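PDB 6F5Z: 24-sterol C-methyltransferase from Haloferax volcanii, which is a putative S-adenosylmethionine-dependent methyltransferase, bound here to the Trm112 activator and to S-adenosyl-L-homocysteine, the demethylated product of the methyl donor. Local coordinates for residues B[108-114]-B[136-142]; B[114-120]-B[158-163]. One frame throughout, in Å; residues are numbered along the deposited sequence.

Contact 1 of 2, residues B[108-114]-B[136-142]; sequences WSMEAFY and FYCAVNY. With SAH (S-adenosyl-L-homocysteine), chain G.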
loop_
_atom_site.group_PDB
_atom_site.type_symbol
_atom_site.label_atom_id
_atom_site.label_comp_id
_atom_site.label_asym_id
_atom_site.label_seq_id
_atom_site.Cartn_x
_atom_site.Cartn_y
_atom_site.Cartn_z
ATOM N N TRP B 108 9.338 9.030 4.327
ATOM C CA TRP B 108 8.214 9.087 5.233
ATOM C C TRP B 108 7.957 10.549 5.572
ATOM O O TRP B 108 8.899 11.320 5.750
ATOM C CB TRP B 108 8.596 8.372 6.555
ATOM C CG TRP B 108 7.720 8.719 7.728
ATOM C CD1 TRP B 108 7.946 9.699 8.658
ATOM C CD2 TRP B 108 6.436 8.149 8.041
ATOM N NE1 TRP B 108 6.899 9.737 9.575
ATOM C CE2 TRP B 108 5.944 8.817 9.193
ATOM C CE3 TRP B 108 5.651 7.134 7.450
ATOM C CZ2 TRP B 108 4.754 8.435 9.820
ATOM C CZ3 TRP B 108 4.444 6.785 8.045
ATOM C CH2 TRP B 108 3.988 7.468 9.198
ATOM N N SER B 109 6.692 10.925 5.692
ATOM C CA SER B 109 6.366 12.235 6.221
ATOM C C SER B 109 5.028 12.162 6.952
ATOM O O SER B 109 4.039 11.689 6.396
ATOM C CB SER B 109 6.378 13.290 5.126
ATOM O OG SER B 109 6.066 14.571 5.657
ATOM N N MET B 110 4.992 12.657 8.189
ATOM C CA MET B 110 3.735 12.681 8.956
ATOM C C MET B 110 3.491 14.125 9.425
ATOM O O MET B 110 4.385 14.760 10.024
ATOM C CB MET B 110 3.833 11.763 10.190
ATOM C CG MET B 110 2.724 11.940 11.223
ATOM S SD MET B 110 1.132 11.369 10.577
ATOM C CE MET B 110 0.105 11.394 12.063
ATOM N N GLU B 111 2.278 14.620 9.165
ATOM C CA GLU B 111 1.845 15.923 9.654
ATOM C C GLU B 111 2.809 17.045 9.266
ATOM O O GLU B 111 2.941 18.013 10.045
ATOM C CB GLU B 111 1.658 15.836 11.197
ATOM C CG GLU B 111 0.359 15.145 11.569
ATOM C CD GLU B 111 -0.820 16.058 11.295
ATOM O OE1 GLU B 111 -1.138 16.290 10.102
ATOM O OE2 GLU B 111 -1.354 16.638 12.268
ATOM N N ALA B 112 3.350 17.024 8.037
ATOM C CA ALA B 112 4.304 18.059 7.623
ATOM C C ALA B 112 4.128 18.462 6.189
ATOM O O ALA B 112 4.443 19.579 5.816
ATOM C CB ALA B 112 5.739 17.558 7.807
ATOM N N PHE B 113 3.698 17.519 5.338
ATOM C CA PHE B 113 3.717 17.782 3.905
ATOM C C PHE B 113 2.945 19.019 3.477
ATOM O O PHE B 113 3.402 19.727 2.575
ATOM C CB PHE B 113 3.240 16.554 3.117
ATOM C CG PHE B 113 3.119 16.775 1.632
ATOM C CD1 PHE B 113 4.236 16.703 0.814
ATOM C CD2 PHE B 113 1.896 17.129 1.064
ATOM C CE1 PHE B 113 4.114 16.937 -0.566
ATOM C CE2 PHE B 113 1.783 17.391 -0.308
ATOM C CZ PHE B 113 2.884 17.279 -1.105
ATOM N N TYR B 114 1.821 19.255 4.129
ATOM C CA TYR B 114 0.930 20.334 3.738
ATOM C C TYR B 114 1.478 21.706 4.133
ATOM O O TYR B 114 0.842 22.708 3.790
ATOM C CB TYR B 114 -0.467 20.075 4.255
ATOM C CG TYR B 114 -0.518 19.746 5.728
ATOM C CD1 TYR B 114 -0.523 20.754 6.686
ATOM C CD2 TYR B 114 -0.641 18.428 6.169
ATOM C CE1 TYR B 114 -0.631 20.472 8.042
ATOM C CE2 TYR B 114 -0.720 18.126 7.530
ATOM C CZ TYR B 114 -0.737 19.151 8.468
ATOM O OH TYR B 114 -0.895 18.882 9.814
ATOM N N PHE B 136 7.014 6.494 -1.086
ATOM C CA PHE B 136 6.763 7.694 -0.296
ATOM C C PHE B 136 5.484 7.403 0.488
ATOM O O PHE B 136 4.425 7.185 -0.121
ATOM C CB PHE B 136 6.578 8.953 -1.203
ATOM C CG PHE B 136 6.137 10.203 -0.449
ATOM C CD1 PHE B 136 6.662 10.499 0.815
ATOM C CD2 PHE B 136 5.262 11.109 -1.032
ATOM C CE1 PHE B 136 6.270 11.646 1.493
ATOM C CE2 PHE B 136 4.910 12.278 -0.377
ATOM C CZ PHE B 136 5.413 12.545 0.880
ATOM N N TYR B 137 5.575 7.480 1.839
ATOM C CA TYR B 137 4.437 7.320 2.742
ATOM C C TYR B 137 4.107 8.729 3.255
ATOM O O TYR B 137 4.901 9.295 4.024
ATOM C CB TYR B 137 4.802 6.359 3.892
ATOM C CG TYR B 137 4.494 4.921 3.547
ATOM C CD1 TYR B 137 5.195 4.257 2.544
ATOM C CD2 TYR B 137 3.498 4.223 4.220
ATOM C CE1 TYR B 137 4.850 2.959 2.157
ATOM C CE2 TYR B 137 3.156 2.918 3.860
ATOM C CZ TYR B 137 3.821 2.296 2.817
ATOM O OH TYR B 137 3.439 1.024 2.455
ATOM N N CYS B 138 2.965 9.280 2.814
ATOM C CA CYS B 138 2.565 10.627 3.130
ATOM C C CYS B 138 1.332 10.570 4.034
ATOM O O CYS B 138 0.240 10.238 3.553
ATOM C CB CYS B 138 2.238 11.339 1.816
ATOM S SG CYS B 138 1.748 13.063 2.027
ATOM N N ALA B 139 1.521 10.911 5.338
ATOM C CA ALA B 139 0.412 10.811 6.279
ATOM C C ALA B 139 0.072 12.220 6.742
ATOM O O ALA B 139 0.987 12.977 7.137
ATOM C CB ALA B 139 0.805 9.951 7.462
ATOM N N VAL B 140 -1.222 12.583 6.681
ATOM C CA VAL B 140 -1.621 13.937 7.003
ATOM C C VAL B 140 -2.939 13.939 7.746
ATOM O O VAL B 140 -3.837 13.154 7.411
ATOM C CB VAL B 140 -1.732 14.858 5.756
ATOM C CG1 VAL B 140 -0.379 15.043 5.056
ATOM C CG2 VAL B 140 -2.778 14.347 4.767
ATOM N N ASN B 141 -3.098 14.915 8.672
ATOM C CA ASN B 141 -4.367 15.121 9.361
ATOM C C ASN B 141 -5.113 16.342 8.841
ATOM O O ASN B 141 -6.286 16.492 9.170
ATOM C CB ASN B 141 -4.173 15.225 10.895
ATOM C CG ASN B 141 -3.725 13.915 11.483
ATOM O OD1 ASN B 141 -3.892 12.881 10.865
ATOM N ND2 ASN B 141 -3.120 13.918 12.659
ATOM N N TYR B 142 -4.452 17.188 8.036
ATOM C CA TYR B 142 -5.057 18.386 7.463
ATOM C C TYR B 142 -5.356 18.038 6.000
ATOM O O TYR B 142 -4.420 17.908 5.201
ATOM C CB TYR B 142 -4.079 19.559 7.558
ATOM C CG TYR B 142 -4.601 20.840 6.945
ATOM C CD1 TYR B 142 -5.589 21.592 7.586
ATOM C CD2 TYR B 142 -4.099 21.306 5.744
ATOM C CE1 TYR B 142 -6.045 22.798 7.046
ATOM C CE2 TYR B 142 -4.519 22.526 5.209
ATOM C CZ TYR B 142 -5.503 23.257 5.857
ATOM O OH TYR B 142 -5.915 24.460 5.325
HETATM N N SAH G . 6.563 14.363 11.833
HETATM C CA SAH G . 6.483 14.903 13.217
HETATM C CB SAH G . 6.393 16.478 13.294
HETATM C CG SAH G . 5.121 17.036 12.663
HETATM S SD SAH G . 5.073 18.860 12.813
HETATM C C SAH G . 5.296 14.296 14.010
HETATM O O SAH G . 4.601 13.409 13.351
HETATM O OXT SAH G . 5.057 14.617 15.151
HETATM C "C5'" SAH G . 5.738 19.422 11.227
HETATM C "C4'" SAH G . 7.253 19.368 11.151
HETATM O "O4'" SAH G . 7.639 19.732 9.799
HETATM C "C3'" SAH G . 7.901 20.395 12.087
HETATM O "O3'" SAH G . 8.936 19.827 12.888
HETATM C "C2'" SAH G . 8.329 21.523 11.142
HETATM O "O2'" SAH G . 9.458 22.282 11.570
HETATM C "C1'" SAH G . 8.606 20.768 9.842
HETATM N N9 SAH G . 8.451 21.571 8.627
HETATM C C8 SAH G . 7.341 22.283 8.240
HETATM N N7 SAH G . 7.463 22.873 7.076
HETATM C C5 SAH G . 8.739 22.523 6.662
HETATM C C6 SAH G . 9.484 22.832 5.501
HETATM N N6 SAH G . 9.041 23.626 4.516
HETATM N N1 SAH G . 10.738 22.325 5.401
HETATM C C2 SAH G . 11.216 21.581 6.409
HETATM N N3 SAH G . 10.612 21.223 7.545
HETATM C C4 SAH G . 9.361 21.724 7.611
HETATM O O HOH W 1 3.236 14.759 6.082
#
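Ser-109 is tied twice to strand 136-140: its N donates to Tyr-137 O and its O accepts from Ala-139 N at 2.8 Å, in a parallel pairing whose axes run 4.9 Å apart, 1° from exact alignment. The pair continues as Glu-111 N donates to Ala-139 O. Trp-108, Met-110 and Ala-139 share one face of the sheet, where Met-110 SD lies 3.4 Å from Ala-139 CB; Ser-109 and Cys-138 occupy the other, Cys-138 SG lying obliquely to the Phe-113 ring. Water 1 bridges the turn and the strand, donating to Ser-109 OG and Ala-139 O and accepting from Phe-113 N; the Ser-109 hydroxyl is also hydrogen-bonded to Leu-45 O. Past the strand ends, Asn-141 N (2.8 Å) and Tyr-114 OH (2.6 Å) grip Glu-111 OE1 from opposite faces of the carboxylate. With CG between backbone N and carbonyl carbon (chi1 51°), the Tyr-114 ring presents a face to Tyr-142 CB, 3.5 Å from its centroid, and an edge to Val-140 CG1. These are the carboxyl ends of neighbouring central strands in a Rossmann-like methyltransferase sheet, where the cofactor binds: the SAH amine donates to Met-110 O at 2.9 Å. Two donors on one oxygen of this buried carboxylate are likely to fix its rotation, tying the turn beside SAH to the loop after strand 136-140.

Contact 2 of 2, residues B[114-120]-B[158-163]; sequences YYAADPH and IDMTRW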
loop_
_atom_site.group_PDB
_atom_site.type_symbol
_atom_site.label_atom_id
_atom_site.label_comp_id
_atom_site.label_asym_id
_atom_site.label_seq_id
_atom_site.Cartn_x
_atom_site.Cartn_y
_atom_site.Cartn_z
ATOM N N TYR B 114 1.821 19.255 4.129
ATOM C CA TYR B 114 0.930 20.334 3.738
ATOM C C TYR B 114 1.478 21.706 4.133
ATOM O O TYR B 114 0.842 22.708 3.790
ATOM C CB TYR B 114 -0.467 20.075 4.255
ATOM C CG TYR B 114 -0.518 19.746 5.728
ATOM C CD1 TYR B 114 -0.523 20.754 6.686
ATOM C CD2 TYR B 114 -0.641 18.428 6.169
ATOM C CE1 TYR B 114 -0.631 20.472 8.042
ATOM C CE2 TYR B 114 -0.720 18.126 7.530
ATOM C CZ TYR B 114 -0.737 19.151 8.468
ATOM O OH TYR B 114 -0.895 18.882 9.814
ATOM N N TYR B 115 2.650 21.780 4.786
ATOM C CA TYR B 115 3.266 23.085 5.037
ATOM C C TYR B 115 4.239 23.424 3.892
ATOM O O TYR B 115 4.790 24.537 3.870
ATOM C CB TYR B 115 4.058 23.063 6.360
ATOM C CG TYR B 115 3.216 22.828 7.588
ATOM C CD1 TYR B 115 2.339 23.807 8.058
ATOM C CD2 TYR B 115 3.326 21.649 8.318
ATOM C CE1 TYR B 115 1.591 23.609 9.218
ATOM C CE2 TYR B 115 2.537 21.417 9.440
ATOM C CZ TYR B 115 1.678 22.402 9.894
ATOM O OH TYR B 115 0.931 22.193 11.037
ATOM N N ALA B 116 4.504 22.482 2.952
ATOM C CA ALA B 116 5.444 22.765 1.852
ATOM C C ALA B 116 4.991 24.010 1.100
ATOM O O ALA B 116 3.795 24.143 0.841
ATOM C CB ALA B 116 5.518 21.595 0.883
ATOM N N ALA B 117 5.945 24.884 0.724
ATOM C CA ALA B 117 5.627 26.111 -0.035
ATOM C C ALA B 117 5.126 25.784 -1.435
ATOM O O ALA B 117 4.263 26.490 -1.970
ATOM C CB ALA B 117 6.864 27.017 -0.108
ATOM N N ASP B 118 5.667 24.710 -2.041
ATOM C CA ASP B 118 5.289 24.345 -3.397
ATOM C C ASP B 118 5.153 22.823 -3.357
ATOM O O ASP B 118 6.094 22.091 -3.655
ATOM C CB ASP B 118 6.393 24.825 -4.348
ATOM C CG ASP B 118 6.211 24.537 -5.827
ATOM O OD1 ASP B 118 5.276 23.806 -6.183
ATOM O OD2 ASP B 118 7.044 25.012 -6.626
ATOM N N PRO B 119 4.000 22.337 -2.862
ATOM C CA PRO B 119 3.839 20.888 -2.657
ATOM C C PRO B 119 4.058 20.037 -3.903
ATOM O O PRO B 119 4.591 18.914 -3.818
ATOM C CB PRO B 119 2.413 20.765 -2.099
ATOM C CG PRO B 119 1.711 22.038 -2.542
ATOM C CD PRO B 119 2.803 23.078 -2.422
ATOM N N HIS B 120 3.646 20.546 -5.081
ATOM C CA HIS B 120 3.881 19.785 -6.306
ATOM C C HIS B 120 5.407 19.633 -6.551
ATOM O O HIS B 120 5.861 18.549 -6.931
ATOM C CB HIS B 120 3.165 20.476 -7.479
ATOM C CG HIS B 120 1.680 20.261 -7.438
ATOM N ND1 HIS B 120 0.781 21.291 -7.179
ATOM C CD2 HIS B 120 0.985 19.117 -7.649
ATOM C CE1 HIS B 120 -0.427 20.734 -7.257
ATOM N NE2 HIS B 120 -0.343 19.420 -7.525
ATOM N N ILE B 158 1.849 30.009 8.361
ATOM C CA ILE B 158 2.312 29.449 7.074
ATOM C C ILE B 158 1.063 29.111 6.238
ATOM O O ILE B 158 0.080 28.589 6.777
ATOM C CB ILE B 158 3.155 28.166 7.352
ATOM C CG1 ILE B 158 4.469 28.519 8.058
ATOM C CG2 ILE B 158 3.398 27.309 6.061
ATOM C CD1 ILE B 158 5.236 27.283 8.576
ATOM N N ASP B 159 1.121 29.363 4.934
ATOM C CA ASP B 159 0.049 29.027 4.004
ATOM C C ASP B 159 0.103 27.513 3.791
ATOM O O ASP B 159 1.080 26.981 3.237
ATOM C CB ASP B 159 0.248 29.740 2.661
ATOM C CG ASP B 159 0.220 31.256 2.745
ATOM O OD1 ASP B 159 -0.727 31.802 3.360
ATOM O OD2 ASP B 159 1.121 31.901 2.153
ATOM N N MET B 160 -0.940 26.838 4.253
ATOM C CA MET B 160 -1.090 25.382 4.196
ATOM C C MET B 160 -1.812 24.930 2.904
ATOM O O MET B 160 -2.690 25.651 2.403
ATOM C CB MET B 160 -1.887 24.927 5.431
ATOM C CG MET B 160 -1.233 25.355 6.751
ATOM S SD MET B 160 -2.394 25.278 8.143
ATOM C CE MET B 160 -2.478 23.503 8.387
ATOM N N THR B 161 -1.504 23.717 2.412
ATOM C CA THR B 161 -2.163 23.162 1.246
ATOM C C THR B 161 -3.220 22.181 1.743
ATOM O O THR B 161 -2.908 21.228 2.465
ATOM C CB THR B 161 -1.129 22.530 0.313
ATOM O OG1 THR B 161 -0.370 23.599 -0.267
ATOM C CG2 THR B 161 -1.781 21.718 -0.824
ATOM N N ARG B 162 -4.469 22.410 1.345
ATOM C CA ARG B 162 -5.587 21.589 1.789
ATOM C C ARG B 162 -6.088 20.816 0.591
ATOM O O ARG B 162 -6.750 21.371 -0.279
ATOM C CB ARG B 162 -6.704 22.460 2.384
ATOM C CG ARG B 162 -7.614 21.628 3.288
ATOM C CD ARG B 162 -8.579 22.537 4.040
ATOM N NE ARG B 162 -9.788 22.752 3.247
ATOM C CZ ARG B 162 -10.627 23.770 3.408
ATOM N NH1 ARG B 162 -11.719 23.856 2.666
ATOM N NH2 ARG B 162 -10.364 24.723 4.290
ATOM N N TRP B 163 -5.701 19.545 0.489
ATOM C CA TRP B 163 -6.114 18.735 -0.639
ATOM C C TRP B 163 -7.074 17.663 -0.204
ATOM O O TRP B 163 -6.980 17.172 0.928
ATOM C CB TRP B 163 -4.916 18.025 -1.284
ATOM C CG TRP B 163 -4.055 18.866 -2.183
ATOM C CD1 TRP B 163 -4.356 20.088 -2.741
ATOM C CD2 TRP B 163 -2.735 18.539 -2.615
ATOM N NE1 TRP B 163 -3.284 20.542 -3.484
ATOM C CE2 TRP B 163 -2.280 19.592 -3.437
ATOM C CE3 TRP B 163 -1.877 17.457 -2.358
ATOM C CZ2 TRP B 163 -0.988 19.585 -4.005
ATOM C CZ3 TRP B 163 -0.625 17.434 -2.940
ATOM C CH2 TRP B 163 -0.186 18.494 -3.746
HETATM O O HOH W 2 3.771 27.080 2.721
HETATM O O HOH W 3 1.266 25.181 1.125
#
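Tyr-115 crosses Ile-158 at about a right angle and takes Ile-158 CG2 at its ring edge, where the loop after strand 134-140 passes the strand-to-helix turn of the Rossmann-like methyltransferase fold. With CG turned anti to its carbonyl carbon (chi1 -64°), the Tyr-115 ring has Tyr-114 CE1 over one face, and its side chain also touches SAH. In one of its two conformers Met-160 lies alongside both tyrosines and points the same way, its CE 3.6 Å from Tyr-114 CE1 and its CG 4.1 Å from Tyr-115 CD1. An alanine in place of Tyr-115 would leave Ile-158 CG2 without its aromatic neighbour and is likely to open a gap beside the cofactor. At the start of helix 119-129, Pro-119 CB rests 3.8 Å from Trp-163 CH2. The His-120 and Trp-163 rings meet obliquely, planes 45° apart, with Trp-163 CZ2 over one face of the imidazole, offset toward its rim. One direct bond, Thr-161 N to Tyr-114 O (2.9 Å), joins the backbones. Water 3 supplements it, donating to Ala-116 O and Asp-159 O and accepting from Thr-161 OG1 at 2.7 Å.

Overall arrangement
Contact 1 lies at the heart of the chain, its centre about 3 Å from the chain centre, and every touching residue is buried; contact 2, about 13 Å out, is partly buried and includes exposed residues. Their chemistry follows: repeated strand-to-strand bonds and a buried carboxylate within 108-114 and 136-142, against a single direct backbone bond, two bridging waters and aromatic packing between 114-120 and 158-163. Tyr-114 belongs to both, and their segments alternate along the chain. They also touch directly, Phe-113 CE2 lying 3.6 Å from Trp-163 CZ3 and Tyr-142 CE2 3.4 Å from Thr-161 O. Each contact supplies residues to the SAH pocket.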